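Local coordinates for protein intramolecular trans-sialidase (PDB 3SLI) that acts as an intramolecular trans-sialidase of the sialidase (neuraminidase) class, releasing 2,7-anhydro-Neu5Ac from sialosides such as 3'-sialyllactose, at residues M34-T38 / K116-A120; N472-L477 / D544-T548. All blocks are in the same frame, centred on the assembly; numbering follows the deposited sequence.

Contact 1 of 2, residues M34-T38 / K116-A120; sequences MTQGT and KADAA
Gly37 and Ala117 are joined by a reciprocal pair of backbone hydrogen bonds: Ala117 N gives to Gly37 O at 2.8 Å, and Gly37 N to Ala117 O at 3.0 Å. They form an antiparallel hydrogen-bonded pair at the start of strand 37-45 and the end of strand 107-118. On the loop side of this pair no further backbone bond joins the two segments, and Gln36 takes over with its side chain. Its CG sits between the backbone N and the carbonyl carbon (chi1 64°), which sends the otherwise extended chain along the opposite segment to bring Gln36 OE1 to Ala119 N at 3.1 Å, in the plane of the amide. One water also gives to OE1 of Gln36, at 2.6 Å, and to OD1 of Asp118 while accepting from Ala120 N; Asp118 OD2 bonds to Asn121 ND2. Glutamine suits the place because its amide oxygen can stand in for a strand carbonyl. The Ala119 methyl packs against Gln36 OE1 and lies 3.8 Å from Gln36 CB, small enough for the amide to pass beside it. Gly37, without a side chain, can hold phi 145° and leaves the space that Met34 CE occupies. On the next, non-hydrogen-bonded pair, Thr38 and Lys116 share the face covered by Leu187 of helix 184-191, where Lys116 stretches out to Asp184 and Thr38 OG1 bonds to Asn180 and Leu182; Ala117 points to the other face, against Phe143. Here an antiparallel strand pair of the concanavalin-like N-terminal domain ends, its backbone ladder giving way to a side-chain bond.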
ATOM      1  N   MET A  34       5.609  40.057  -5.854  1.00 14.67           N
ATOM      2  CA  MET A  34       6.641  39.032  -6.047  1.00 13.48           C
ATOM      3  C   MET A  34       6.700  38.447  -7.452  1.00 14.18           C
ATOM      4  O   MET A  34       5.683  38.009  -8.005  1.00 15.62           O
ATOM      5  CB  MET A  34       6.448  37.899  -5.042  1.00 13.34           C
ATOM      6  CG  MET A  34       6.674  38.319  -3.613  1.00 13.54           C
ATOM      7  SD  MET A  34       6.178  37.068  -2.423  1.00 15.24           S
ATOM      8  CE  MET A  34       7.602  35.964  -2.473  1.00 13.90           C
ATOM      9  N   THR A  35       7.895  38.430  -8.029  1.00 11.50           N
ATOM     10  CA  THR A  35       8.098  37.884  -9.364  1.00 12.86           C
ATOM     11  C   THR A  35       8.445  36.401  -9.251  1.00 13.25           C
ATOM     12  O   THR A  35       8.392  35.665 -10.238  1.00 11.71           O
ATOM     13  CB  THR A  35       9.236  38.624 -10.096  1.00 14.08           C
ATOM     14  OG1 THR A  35      10.422  38.584  -9.292  1.00 14.70           O
ATOM     15  CG2 THR A  35       8.851  40.075 -10.329  1.00 12.20           C
ATOM     16  N   GLN A  36       8.819  35.997  -8.038  1.00 16.02           N
ATOM     17  CA  GLN A  36       9.185  34.620  -7.695  1.00 15.06           C
ATOM     18  C   GLN A  36       9.356  34.600  -6.176  1.00 15.44           C
ATOM     19  O   GLN A  36       9.016  35.576  -5.502  1.00 16.99           O
ATOM     20  CB  GLN A  36      10.507  34.236  -8.342  1.00 14.69           C
ATOM     21  CG  GLN A  36      11.676  35.049  -7.828  1.00 18.92           C
ATOM     22  CD  GLN A  36      12.976  34.301  -7.942  1.00 21.86           C
ATOM     23  OE1 GLN A  36      13.089  33.345  -8.713  1.00 23.80           O
ATOM     24  NE2 GLN A  36      13.966  34.709  -7.154  1.00 25.36           N
ATOM     25  N   GLY A  37       9.867  33.500  -5.627  1.00 15.25           N
ATOM     26  CA  GLY A  37      10.066  33.451  -4.190  1.00 12.74           C
ATOM     27  C   GLY A  37       9.853  32.103  -3.534  1.00 15.31           C
ATOM     28  O   GLY A  37       9.690  31.086  -4.206  1.00 15.48           O
ATOM     29  N   THR A  38       9.830  32.107  -2.206  1.00 15.34           N
ATOM     30  CA  THR A  38       9.640  30.891  -1.427  1.00 15.60           C
ATOM     31  C   THR A  38       8.769  31.199  -0.216  1.00 14.43           C
ATOM     32  O   THR A  38       8.935  32.233   0.427  1.00 12.45           O
ATOM     33  CB  THR A  38      10.995  30.336  -0.896  1.00 15.26           C
ATOM     34  OG1 THR A  38      11.943  30.243  -1.972  1.00 15.15           O
ATOM     35  CG2 THR A  38      10.801  28.947  -0.289  1.00 15.35           C
ATOM     36  N   LYS A 116       8.058  26.654  -3.549  1.00 12.17           N
ATOM     37  CA  LYS A 116       9.180  27.341  -4.153  1.00 17.03           C
ATOM     38  C   LYS A 116       8.802  27.719  -5.591  1.00 17.38           C
ATOM     39  O   LYS A 116       8.401  26.854  -6.381  1.00 16.11           O
ATOM     40  CB  LYS A 116      10.393  26.409  -4.132  1.00 17.96           C
ATOM     41  CG  LYS A 116      11.588  26.843  -4.947  1.00 22.37           C
ATOM     42  CD  LYS A 116      12.616  25.725  -4.896  1.00 23.46           C
ATOM     43  CE  LYS A 116      13.781  25.993  -5.797  1.00 26.26           C
ATOM     44  NZ  LYS A 116      14.814  24.938  -5.602  1.00 27.89           N
ATOM     45  N   ALA A 117       8.853  29.018  -5.893  1.00 14.28           N
ATOM     46  CA  ALA A 117       8.548  29.537  -7.231  1.00 15.83           C
ATOM     47  C   ALA A 117       9.881  30.044  -7.783  1.00 16.33           C
ATOM     48  O   ALA A 117      10.328  31.148  -7.463  1.00 15.52           O
ATOM     49  CB  ALA A 117       7.519  30.669  -7.155  1.00 14.30           C
ATOM     50  N   ASP A 118      10.496  29.210  -8.611  1.00 17.00           N
ATOM     51  CA  ASP A 118      11.811  29.447  -9.195  1.00 18.25           C
ATOM     52  C   ASP A 118      11.743  30.030 -10.609  1.00 17.29           C
ATOM     53  O   ASP A 118      11.611  29.287 -11.587  1.00 17.74           O
ATOM     54  CB  ASP A 118      12.540  28.094  -9.204  1.00 21.15           C
ATOM     55  CG  ASP A 118      14.020  28.196  -9.507  1.00 24.85           C
ATOM     56  OD1 ASP A 118      14.490  29.215 -10.057  1.00 22.24           O
ATOM     57  OD2 ASP A 118      14.716  27.205  -9.200  1.00 24.93           O
ATOM     58  N   ALA A 119      11.907  31.346 -10.718  1.00 16.15           N
ATOM     59  CA  ALA A 119      11.867  32.019 -12.014  1.00 17.42           C
ATOM     60  C   ALA A 119      12.967  31.550 -12.963  1.00 18.65           C
ATOM     61  O   ALA A 119      12.705  31.249 -14.124  1.00 20.65           O
ATOM     62  CB  ALA A 119      11.936  33.528 -11.828  1.00 17.16           C
ATOM     63  N   ALA A 120      14.191  31.453 -12.456  1.00 22.27           N
ATOM     64  CA  ALA A 120      15.337  31.029 -13.264  1.00 23.89           C
ATOM     65  C   ALA A 120      15.136  29.662 -13.911  1.00 25.18           C
ATOM     66  O   ALA A 120      15.539  29.439 -15.052  1.00 26.04           O
ATOM     67  CB  ALA A 120      16.607  31.024 -12.413  1.00 24.29           C
TER
HETATM   68  O   HOH W   1      15.092  32.094  -9.827  1.00 26.73           O

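Contact 2 of 2, residues N472-L477 / D544-T548; sequences NAGRLL and DGGET
Arg475 reaches across to Gly545 and Glu547 with a chain that starts anti to the backbone N (chi1 174°), carrying CB and CG straight toward the Asp544-Glu547 turn. Arg475 CD is the first atom to arrive, 3.3 Å from Gly545 O. A bend at chi3 (-76°) then turns the guanidinium: NE pairs with Asp494, while NH1 faces the turn. Arg475 NH1 gives to Gly545 O at 2.9 Å, lying well above that carbonyl's plane, and to Glu547 OE2 at 3.0 Å, on the anti lone pair. Arg475 NH2 completes this end-on salt bridge, meeting the same Glu547 OE2 at 3.2 Å from above the carboxylate plane. Asn472 ND2 lies over one guanidinium face near its rim, and Tyr492 adds a cation-pi contact. Alongside, Leu477 CD2 lies 3.8 Å from Gly545 O and also near Gly546 CA.

Gly545 and Gly546 supply the positive phi angles of this type I' turn and let Asn472, Arg475 and Leu477 come close. Asp544 braces the turn from within, taking Thr548 N on OD1 and Thr548 OG1 on OD2. With Ser542 and Trp549 this is an Asp box, the signature turn of sialidase propeller blades. Asp494 and Glu547 would be expected to balance the charge of buried Arg475, whose partners across the contact lie in the guanidinium plane, which probably sets how the loop before strand 476-483 meets the box.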
ATOM      1  N   ASN A 472      -5.746 -29.951  16.953  1.00 22.15           N
ATOM      2  CA  ASN A 472      -4.964 -29.546  15.783  1.00 21.16           C
ATOM      3  C   ASN A 472      -3.807 -28.590  16.079  1.00 19.21           C
ATOM      4  O   ASN A 472      -3.327 -27.888  15.180  1.00 17.77           O
ATOM      5  CB  ASN A 472      -5.883 -28.946  14.706  1.00 21.89           C
ATOM      6  CG  ASN A 472      -6.961 -29.918  14.249  1.00 23.21           C
ATOM      7  OD1 ASN A 472      -8.126 -29.806  14.642  1.00 21.92           O
ATOM      8  ND2 ASN A 472      -6.576 -30.882  13.427  1.00 20.84           N
ATOM      9  N   ALA A 473      -3.347 -28.569  17.325  1.00 16.20           N
ATOM     10  CA  ALA A 473      -2.235 -27.700  17.702  1.00 18.26           C
ATOM     11  C   ALA A 473      -1.038 -27.954  16.785  1.00 17.67           C
ATOM     12  O   ALA A 473      -0.686 -29.105  16.519  1.00 15.68           O
ATOM     13  CB  ALA A 473      -1.848 -27.941  19.155  1.00 17.38           C
ATOM     14  N   GLY A 474      -0.470 -26.878  16.246  1.00 15.02           N
ATOM     15  CA  GLY A 474       0.682 -26.998  15.370  1.00 14.42           C
ATOM     16  C   GLY A 474       0.372 -26.833  13.892  1.00 16.59           C
ATOM     17  O   GLY A 474       1.282 -26.653  13.075  1.00 16.75           O
ATOM     18  N   ARG A 475      -0.908 -26.923  13.537  1.00 14.33           N
ATOM     19  CA  ARG A 475      -1.332 -26.776  12.152  1.00 12.70           C
ATOM     20  C   ARG A 475      -1.106 -25.333  11.682  1.00 11.87           C
ATOM     21  O   ARG A 475      -1.376 -24.382  12.421  1.00 14.60           O
ATOM     22  CB  ARG A 475      -2.816 -27.153  12.019  1.00 13.15           C
ATOM     23  CG  ARG A 475      -3.414 -26.906  10.643  1.00 13.85           C
ATOM     24  CD  ARG A 475      -4.844 -27.434  10.549  1.00 16.14           C
ATOM     25  NE  ARG A 475      -4.856 -28.888  10.409  1.00 18.09           N
ATOM     26  CZ  ARG A 475      -5.950 -29.645  10.366  1.00 19.03           C
ATOM     27  NH1 ARG A 475      -7.155 -29.094  10.454  1.00 17.45           N
ATOM     28  NH2 ARG A 475      -5.833 -30.958  10.201  1.00 12.63           N
ATOM     29  N   LEU A 476      -0.583 -25.195  10.467  1.00 13.29           N
ATOM     30  CA  LEU A 476      -0.313 -23.901   9.840  1.00 13.54           C
ATOM     31  C   LEU A 476      -1.454 -23.602   8.869  1.00 13.35           C
ATOM     32  O   LEU A 476      -1.847 -24.483   8.104  1.00 14.23           O
ATOM     33  CB  LEU A 476       0.992 -23.984   9.030  1.00 12.36           C
ATOM     34  CG  LEU A 476       2.365 -23.643   9.617  1.00 16.25           C
ATOM     35  CD1 LEU A 476       2.337 -23.411  11.114  1.00 11.37           C
ATOM     36  CD2 LEU A 476       3.364 -24.704   9.208  1.00 13.84           C
ATOM     37  N   LEU A 477      -1.963 -22.372   8.874  1.00 12.27           N
ATOM     38  CA  LEU A 477      -3.048 -21.993   7.964  1.00 12.26           C
ATOM     39  C   LEU A 477      -2.805 -20.654   7.292  1.00 12.25           C
ATOM     40  O   LEU A 477      -2.354 -19.696   7.930  1.00 11.60           O
ATOM     41  CB  LEU A 477      -4.391 -21.917   8.688  1.00 10.26           C
ATOM     42  CG  LEU A 477      -4.927 -23.169   9.385  1.00 14.33           C
ATOM     43  CD1 LEU A 477      -4.698 -23.041  10.889  1.00 12.22           C
ATOM     44  CD2 LEU A 477      -6.420 -23.326   9.081  1.00 17.22           C
ATOM     45  N   ASP A 544     -13.148 -27.429  13.738  1.00 18.45           N
ATOM     46  CA  ASP A 544     -12.347 -28.586  13.350  1.00 19.87           C
ATOM     47  C   ASP A 544     -11.000 -28.226  12.714  1.00 18.92           C
ATOM     48  O   ASP A 544     -10.590 -28.812  11.701  1.00 18.84           O
ATOM     49  CB  ASP A 544     -13.154 -29.532  12.444  1.00 18.73           C
ATOM     50  CG  ASP A 544     -13.638 -28.868  11.159  1.00 22.85           C
ATOM     51  OD1 ASP A 544     -13.369 -27.666  10.932  1.00 20.88           O
ATOM     52  OD2 ASP A 544     -14.291 -29.568  10.357  1.00 22.30           O
ATOM     53  N   GLY A 545     -10.332 -27.240  13.305  1.00 18.75           N
ATOM     54  CA  GLY A 545      -9.030 -26.819  12.820  1.00 16.33           C
ATOM     55  C   GLY A 545      -8.999 -26.239  11.422  1.00 16.00           C
ATOM     56  O   GLY A 545      -7.975 -26.324  10.744  1.00 15.76           O
ATOM     57  N   GLY A 546     -10.111 -25.654  10.988  1.00 15.33           N
ATOM     58  CA  GLY A 546     -10.167 -25.056   9.663  1.00 15.53           C
ATOM     59  C   GLY A 546     -10.583 -25.948   8.500  1.00 16.79           C
ATOM     60  O   GLY A 546     -10.496 -25.531   7.338  1.00 17.02           O
ATOM     61  N   GLU A 547     -11.045 -27.162   8.792  1.00 15.68           N
ATOM     62  CA  GLU A 547     -11.468 -28.082   7.736  1.00 16.37           C
ATOM     63  C   GLU A 547     -12.846 -27.742   7.175  1.00 15.21           C
ATOM     64  O   GLU A 547     -13.102 -27.933   5.986  1.00 14.63           O
ATOM     65  CB  GLU A 547     -11.389 -29.528   8.228  1.00 16.71           C
ATOM     66  CG  GLU A 547      -9.948 -29.947   8.515  1.00 20.37           C
ATOM     67  CD  GLU A 547      -9.833 -31.313   9.150  1.00 25.25           C
ATOM     68  OE1 GLU A 547     -10.543 -32.235   8.696  1.00 30.54           O
ATOM     69  OE2 GLU A 547      -9.027 -31.469  10.093  1.00 21.95           O
ATOM     70  N   THR A 548     -13.728 -27.240   8.030  1.00 16.79           N
ATOM     71  CA  THR A 548     -15.065 -26.818   7.607  1.00 17.05           C
ATOM     72  C   THR A 548     -15.366 -25.500   8.320  1.00 15.04           C
ATOM     73  O   THR A 548     -14.885 -25.272   9.444  1.00 13.84           O
ATOM     74  CB  THR A 548     -16.170 -27.879   7.921  1.00 14.94           C
ATOM     75  OG1 THR A 548     -16.299 -28.058   9.337  1.00 15.86           O
ATOM     76  CG2 THR A 548     -15.842 -29.212   7.259  1.00 15.62           C
TER

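Contact 1 and contact 2 lie on opposite sides of the chain's centre, with nearest atoms about 49 Å apart, and share no secondary-structure element. Each is partly buried and far from the centre of the chain. In contact 1, within the concanavalin-like range, two strands of one antiparallel sheet meet, so backbone bonds do most of the work and a neutral amide plus a water extend them. Contact 2, within the BNR repeat-like range, instead brings a loop leading into one sheet against the turn between two strands of another; no backbone-to-backbone bond crosses, and the arginine side chain makes the link, to a carbonyl and a carboxylate. Glycines serve both, admitting unusual backbone angles and close neighbours.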